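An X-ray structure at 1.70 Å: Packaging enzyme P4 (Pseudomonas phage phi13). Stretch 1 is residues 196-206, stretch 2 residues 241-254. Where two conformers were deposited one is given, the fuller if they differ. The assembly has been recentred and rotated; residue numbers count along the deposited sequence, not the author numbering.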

ATOM      1  N   MET D 196      18.398  18.391 -14.315  1.00  8.04           N
ATOM      2  CA  MET D 196      17.995  18.188 -15.717  1.00  7.22           C
ATOM      3  C   MET D 196      17.101  19.342 -16.183  1.00  9.39           C
ATOM      4  O   MET D 196      17.393  19.942 -17.214  1.00  8.54           O
ATOM      5  N   LEU D 197      16.053  19.681 -15.416  1.00  6.97           N
ATOM      6  CA  LEU D 197      15.132  20.737 -15.831  0.56  6.49           C
ATOM      7  C   LEU D 197      15.792  22.113 -15.849  1.00  9.71           C
ATOM      8  O   LEU D 197      15.549  22.869 -16.769  1.00  9.49           O
ATOM      9  N   ALA D 198      16.581  22.445 -14.827  1.00  8.13           N
ATOM     10  CA  ALA D 198      17.231  23.752 -14.767  1.00  8.60           C
ATOM     11  C   ALA D 198      18.175  23.918 -15.962  1.00 10.43           C
ATOM     12  O   ALA D 198      18.140  24.957 -16.640  1.00 10.38           O
ATOM     13  N   VAL D 199      19.005  22.892 -16.230  1.00  8.10           N
ATOM     14  CA  VAL D 199      19.977  22.958 -17.338  1.00  8.71           C
ATOM     15  C   VAL D 199      19.212  23.099 -18.670  1.00 10.24           C
ATOM     16  O   VAL D 199      19.596  23.917 -19.514  1.00  9.27           O
ATOM     17  N   ALA D 200      18.146  22.311 -18.844  1.00  8.39           N
ATOM     18  CA  ALA D 200      17.314  22.397 -20.063  1.00  8.44           C
ATOM     19  C   ALA D 200      16.723  23.787 -20.241  1.00  9.84           C
ATOM     20  O   ALA D 200      16.797  24.356 -21.348  1.00  9.29           O
ATOM     21  N   LEU D 201      16.101  24.329 -19.182  1.00  9.07           N
ATOM     22  CA  LEU D 201      15.480  25.669 -19.270  1.00  8.90           C
ATOM     23  C   LEU D 201      16.530  26.745 -19.529  1.00 10.85           C
ATOM     24  O   LEU D 201      16.269  27.680 -20.287  1.00 10.32           O
ATOM     25  N   LEU D 202      17.711  26.634 -18.896  1.00  9.46           N
ATOM     26  CA  LEU D 202      18.779  27.626 -19.134  1.00  8.73           C
ATOM     27  C   LEU D 202      19.249  27.609 -20.589  1.00 11.30           C
ATOM     28  O   LEU D 202      19.345  28.673 -21.229  1.00 11.61           O
ATOM     29  N   LEU D 203      19.527  26.429 -21.123  1.00  9.77           N
ATOM     30  CA  LEU D 203      19.968  26.284 -22.507  1.00  9.48           C
ATOM     31  C   LEU D 203      18.897  26.763 -23.491  1.00 11.60           C
ATOM     32  O   LEU D 203      19.209  27.500 -24.401  1.00 11.72           O
ATOM     33  N   ALA D 204      17.631  26.380 -23.287  1.00  9.66           N
ATOM     34  CA  ALA D 204      16.558  26.804 -24.200  1.00 10.10           C
ATOM     35  C   ALA D 204      16.352  28.324 -24.131  1.00 12.74           C
ATOM     36  O   ALA D 204      16.168  28.984 -25.171  1.00 12.80           O
ATOM     37  N   THR D 205      16.428  28.903 -22.918  1.00 10.11           N
ATOM     38  CA  THR D 205      16.273  30.360 -22.740  1.00  9.84           C
ATOM     39  C   THR D 205      17.427  31.080 -23.458  1.00 15.59           C
ATOM     40  O   THR D 205      17.219  32.188 -24.014  1.00 13.84           O
ATOM     41  N   ALA D 206      18.632  30.436 -23.454  1.00 13.07           N
ATOM     42  CA  ALA D 206      19.846  30.950 -24.135  1.00 13.26           C
ATOM     43  C   ALA D 206      19.856  30.642 -25.632  1.00 17.90           C
ATOM     44  O   ALA D 206      20.901  30.788 -26.289  1.00 18.75           O
ATOM     45  N   SER D 241       2.362  19.133 -17.044  1.00  6.72           N
ATOM     46  CA  SER D 241       2.974  20.137 -16.129  1.00  6.77           C
ATOM     47  C   SER D 241       4.283  20.673 -16.700  1.00 10.20           C
ATOM     48  O   SER D 241       4.475  21.902 -16.756  1.00 10.52           O
ATOM     49  N   LEU D 242       5.170  19.762 -17.159  1.00  7.66           N
ATOM     50  CA  LEU D 242       6.440  20.200 -17.740  1.00  8.15           C
ATOM     51  C   LEU D 242       6.195  20.972 -19.016  1.00 10.57           C
ATOM     52  O   LEU D 242       6.794  22.036 -19.231  1.00  8.30           O
ATOM     53  N   ASN D 243       5.259  20.487 -19.836  1.00  7.88           N
ATOM     54  CA  ASN D 243       4.905  21.226 -21.053  1.00  7.46           C
ATOM     55  C   ASN D 243       4.505  22.694 -20.768  1.00  9.55           C
ATOM     56  O   ASN D 243       4.965  23.629 -21.433  1.00  9.01           O
ATOM     57  N   ASN D 244       3.637  22.884 -19.770  1.00  7.79           N
ATOM     58  CA  ASN D 244       3.072  24.192 -19.509  1.00  8.53           C
ATOM     59  C   ASN D 244       4.085  25.096 -18.804  1.00 10.79           C
ATOM     60  O   ASN D 244       3.986  26.313 -18.944  1.00 10.59           O
ATOM     61  N   ILE D 245       5.031  24.542 -18.067  1.00  8.39           N
ATOM     62  CA  ILE D 245       6.108  25.387 -17.485  1.00  8.85           C
ATOM     63  C   ILE D 245       6.941  25.915 -18.666  1.00 10.95           C
ATOM     64  O   ILE D 245       7.256  27.107 -18.731  1.00 10.21           O
ATOM     65  N   CYS D 246       7.279  25.036 -19.622  1.00  8.83           N
ATOM     66  CA  CYS D 246       8.032  25.494 -20.817  1.00  8.96           C
ATOM     67  C   CYS D 246       7.238  26.579 -21.585  1.00 12.38           C
ATOM     68  O   CYS D 246       7.816  27.591 -22.012  1.00 11.26           O
ATOM     69  N   ALA D 247       5.922  26.362 -21.763  1.00  9.63           N
ATOM     70  CA  ALA D 247       5.077  27.323 -22.478  1.00  8.75           C
ATOM     71  C   ALA D 247       5.090  28.669 -21.741  1.00 10.52           C
ATOM     72  O   ALA D 247       5.213  29.710 -22.382  1.00 11.72           O
ATOM     73  N   GLU D 248       4.941  28.651 -20.396  1.00  8.62           N
ATOM     74  CA  GLU D 248       4.949  29.894 -19.599  1.00 10.50           C
ATOM     75  C   GLU D 248       6.281  30.665 -19.789  1.00 15.13           C
ATOM     76  O   GLU D 248       6.295  31.900 -19.816  1.00 14.01           O
ATOM     77  N   LEU D 249       7.391  29.918 -19.914  1.00 10.56           N
ATOM     78  CA  LEU D 249       8.737  30.509 -20.034  1.00 10.88           C
ATOM     79  C   LEU D 249       9.122  30.796 -21.505  1.00 14.84           C
ATOM     80  O   LEU D 249      10.221  31.301 -21.756  1.00 12.51           O
ATOM     81  N   GLY D 250       8.211  30.494 -22.432  1.00 10.86           N
ATOM     82  CA  GLY D 250       8.397  30.742 -23.865  1.00 12.23           C
ATOM     83  C   GLY D 250       9.534  29.939 -24.492  1.00 14.65           C
ATOM     84  O   GLY D 250      10.170  30.393 -25.443  1.00 14.50           O
ATOM     85  N   VAL D 251       9.757  28.720 -24.016  1.00 10.30           N
ATOM     86  CA  VAL D 251      10.822  27.871 -24.545  1.00  8.87           C
ATOM     87  C   VAL D 251      10.249  26.581 -25.089  1.00 13.52           C
ATOM     88  O   VAL D 251       9.113  26.207 -24.765  1.00 13.23           O
ATOM     89  N   LEU D 252      11.073  25.873 -25.874  1.00  9.65           N
ATOM     90  CA  LEU D 252      10.715  24.546 -26.363  1.00 10.68           C
ATOM     91  C   LEU D 252      11.793  23.566 -25.931  1.00 11.89           C
ATOM     92  O   LEU D 252      12.983  23.803 -26.209  1.00 11.27           O
ATOM     93  N   LEU D 253      11.399  22.499 -25.239  1.00  8.81           N
ATOM     94  CA  LEU D 253      12.301  21.412 -24.875  1.00  8.95           C
ATOM     95  C   LEU D 253      11.913  20.202 -25.697  1.00 12.55           C
ATOM     96  O   LEU D 253      10.727  20.012 -25.976  1.00 12.16           O
ATOM     97  N   VAL D 254      12.902  19.393 -26.079  1.00 10.63           N
ATOM     98  CA  VAL D 254      12.680  18.163 -26.844  1.00  8.86           C
ATOM     99  C   VAL D 254      13.169  17.027 -25.962  1.00 11.08           C
ATOM    100  O   VAL D 254      14.263  17.146 -25.405  1.00  9.87           O
TER

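This is an almost wholly apolar contact in which one helix, 196-205, packs Leu197, Ala200, Leu201 and Ala204 against a helix-turn-strand unit, with no direct hydrogen bond between the two stretches and a single water joining them at one end. The two helices run at 33° to each other, but their axes come no closer than 11.7 Å, so long side chains must fill the space between them. The strand 252-254 approaches the first helix more closely, to 8.6 Å, and there Ala200 and Ala204 face Val251 and Leu253.

The wide part is bridged by leucine tips. Leu197 (chi1 t, chi2 p) and Leu242 (m, t) both leave their backbones sideways, yet their ends converge, with CD2 of Leu197 3.9 Å from CD2 of Leu242. The other methyl of Leu197, CD1, lies 4.0 Å from CD1 of Leu253, so this one residue reaches both the helix and the strand of its partner.

Leu201, one turn on, is the hub. It too starts sideways, and its m, t rotamer carries its end into the partner. Its CD1 meets CD1 of Leu249 at 3.8 Å and, more loosely, CG2 of Ile245 at 4.4 Å; its CD2 sits 3.8 Å from CG2 of Val251 and 4.2 Å from both SG of Cys246 and CD1 of Leu253. Ile245 (m, m) points its CA-to-CB bond toward the first helix while its end leads away, which leaves CG2 to make the contact.

Where the backbones close in, small residues make room. Ala200 and Ala204, one turn apart, both point toward the partner, and Leu253 (m, t) points back at them: its CD1 is 3.6 Å from CB of Ala200, and its CD2 is 3.7 Å from CB of Ala204. CD2 of Leu253 also rests 3.5 Å from the backbone O of Ala200, an oxygen already bonded to the N of Ala204 within the helix. Val251 (m) likewise points toward the first helix, its CB 3.7 Å from CB of Ala204, and here the CA atoms of Ala204 and Val251 are just 5.8 Å apart. Leu252, between Val251 and Leu253, points away.

The turn that delivers Val251 is a Schellman motif. Gly250 takes a positive phi of 64°, which favours glycine, and the N of Val251 bonds back to O of Cys246 at 3.0 Å, while the N of Gly250 bonds to O of Ala247 at 3.1 Å.

Thr205 (m) supplies the polar edge. Its OG1 donates to O of Leu201 at 2.7 Å, so the hydroxyl is satisfied within its own helix even as it lies 3.5 Å from CG1 of Val251. Water 1 donates to OG1 of Thr205 and to O of Leu249, each at 2.8 Å, linking the two stretches. The rule to read here is leucine tips across the helix-helix gap, alanine against valine and leucine at the close approach, and polarity confined to the border.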

ATOM      1  CB  MET D 196      17.250  16.845 -15.848  1.00  8.46           C
ATOM      2  CG  MET D 196      16.835  16.506 -17.305  1.00 11.17           C
ATOM      3  SD  MET D 196      15.349  17.401 -17.881  1.00 12.09           S
ATOM      4  CE  MET D 196      14.106  16.629 -16.802  1.00 11.28           C
ATOM      5  CB  LEU D 197      13.886  20.776 -14.946  0.56  6.90           C
ATOM      6  CG  LEU D 197      12.725  21.634 -15.488  0.56  9.72           C
ATOM      7  CD1 LEU D 197      12.296  21.274 -16.947  0.56 10.34           C
ATOM      8  CD2 LEU D 197      11.533  21.519 -14.577  0.56 10.38           C
ATOM      9  CB  ALA D 198      17.992  23.899 -13.439  1.00  9.10           C
ATOM     10  CB  VAL D 199      20.928  21.725 -17.322  1.00  9.90           C
ATOM     11  CG1 VAL D 199      21.756  21.622 -18.600  1.00 10.58           C
ATOM     12  CG2 VAL D 199      21.857  21.825 -16.115  1.00  9.12           C
ATOM     13  CB  ALA D 200      16.191  21.350 -20.007  1.00  8.17           C
ATOM     14  CB  LEU D 201      14.702  25.992 -17.985  1.00  8.50           C
ATOM     15  CG  LEU D 201      13.470  25.066 -17.779  1.00  9.37           C
ATOM     16  CD1 LEU D 201      12.789  25.382 -16.434  1.00  9.93           C
ATOM     17  CD2 LEU D 201      12.454  25.271 -18.969  1.00  9.80           C
ATOM     18  CB  LEU D 202      19.958  27.376 -18.175  1.00  8.51           C
ATOM     19  CG  LEU D 202      19.712  27.860 -16.740  1.00  9.33           C
ATOM     20  CD1 LEU D 202      20.704  27.129 -15.748  1.00  9.99           C
ATOM     21  CD2 LEU D 202      19.902  29.362 -16.659  1.00  9.24           C
ATOM     22  CB  LEU D 203      20.302  24.821 -22.790  1.00  9.11           C
ATOM     23  CG  LEU D 203      21.628  24.353 -22.175  1.00 10.59           C
ATOM     24  CD1 LEU D 203      21.660  22.861 -22.145  1.00 11.51           C
ATOM     25  CD2 LEU D 203      22.872  24.950 -22.947  1.00 12.45           C
ATOM     26  CB  ALA D 204      15.269  26.057 -23.855  1.00 10.66           C
ATOM     27  CB  THR D 205      16.189  30.707 -21.237  1.00 12.35           C
ATOM     28  OG1 THR D 205      15.012  30.063 -20.705  1.00 12.21           O
ATOM     29  CG2 THR D 205      16.066  32.223 -20.963  1.00  9.97           C
ATOM     30  CB  ALA D 206      21.089  30.379 -23.471  1.00 13.15           C
ATOM     31  CB  SER D 241       3.205  19.530 -14.741  1.00  9.35           C
ATOM     32  OG  SER D 241       1.949  19.237 -14.150  1.00  9.41           O
ATOM     33  CB  LEU D 242       7.321  18.963 -18.020  1.00  7.06           C
ATOM     34  CG  LEU D 242       7.768  18.241 -16.752  1.00  9.61           C
ATOM     35  CD1 LEU D 242       8.498  16.925 -17.116  1.00 11.36           C
ATOM     36  CD2 LEU D 242       8.741  19.167 -15.910  1.00 11.42           C
ATOM     37  CB  ASN D 243       3.699  20.534 -21.733  1.00  7.85           C
ATOM     38  CG  ASN D 243       3.385  21.203 -23.043  1.00 11.59           C
ATOM     39  OD1 ASN D 243       4.022  20.900 -24.062  1.00 10.26           O
ATOM     40  ND2 ASN D 243       2.388  22.117 -23.047  1.00 10.70           N
ATOM     41  CB  ASN D 244       1.757  24.061 -18.754  1.00  7.19           C
ATOM     42  CG  ASN D 244       0.634  23.538 -19.654  1.00 11.48           C
ATOM     43  OD1 ASN D 244       0.835  23.308 -20.864  1.00 11.21           O
ATOM     44  ND2 ASN D 244      -0.569  23.342 -19.101  1.00  9.32           N
ATOM     45  CB  ILE D 245       6.997  24.574 -16.481  1.00 12.07           C
ATOM     46  CG1 ILE D 245       6.228  24.342 -15.168  1.00 13.12           C
ATOM     47  CG2 ILE D 245       8.401  25.232 -16.283  1.00 14.42           C
ATOM     48  CD1 ILE D 245       5.957  25.674 -14.324  1.00 15.75           C
ATOM     49  CB  CYS D 246       8.337  24.324 -21.743  1.00 10.06           C
ATOM     50  SG  CYS D 246       9.499  23.122 -21.069  1.00 12.20           S
ATOM     51  CB  ALA D 247       3.649  26.789 -22.617  1.00  9.35           C
ATOM     52  CB  GLU D 248       4.728  29.538 -18.112  1.00 12.60           C
ATOM     53  CG  GLU D 248       4.865  30.727 -17.164  1.00 18.41           C
ATOM     54  CD  GLU D 248       3.869  31.852 -17.368  1.00 28.51           C
ATOM     55  OE1 GLU D 248       2.806  31.627 -17.989  1.00 24.29           O
ATOM     56  OE2 GLU D 248       4.143  32.965 -16.877  1.00 30.91           O
ATOM     57  CB  LEU D 249       9.754  29.557 -19.364  1.00 11.09           C
ATOM     58  CG  LEU D 249       9.473  29.277 -17.853  1.00 11.81           C
ATOM     59  CD1 LEU D 249      10.390  28.206 -17.321  1.00 12.94           C
ATOM     60  CD2 LEU D 249       9.597  30.585 -17.021  1.00 13.90           C
ATOM     61  CB  VAL D 251      11.926  27.572 -23.480  1.00 12.02           C
ATOM     62  CG1 VAL D 251      12.611  28.866 -23.021  1.00 12.02           C
ATOM     63  CG2 VAL D 251      11.378  26.758 -22.280  1.00 11.47           C
ATOM     64  CB  LEU D 252      10.552  24.525 -27.900  1.00 11.79           C
ATOM     65  CG  LEU D 252      10.333  23.127 -28.499  1.00 15.41           C
ATOM     66  CD1 LEU D 252       8.955  22.576 -28.103  1.00 14.97           C
ATOM     67  CD2 LEU D 252      10.371  23.202 -30.041  1.00 16.83           C
ATOM     68  CB  LEU D 253      12.243  21.036 -23.362  1.00  9.18           C
ATOM     69  CG  LEU D 253      12.687  22.128 -22.392  1.00 11.66           C
ATOM     70  CD1 LEU D 253      12.692  21.612 -20.947  1.00 10.52           C
ATOM     71  CD2 LEU D 253      14.026  22.709 -22.782  1.00 15.94           C
ATOM     72  CB  VAL D 254      13.378  18.171 -28.217  1.00 11.50           C
ATOM     73  CG1 VAL D 254      13.110  16.848 -28.959  1.00 11.49           C
ATOM     74  CG2 VAL D 254      12.898  19.375 -29.051  1.00 11.61           C
TER
HETATM   75  O   HOH W   1      12.702  31.645 -20.595  1.00 17.47           O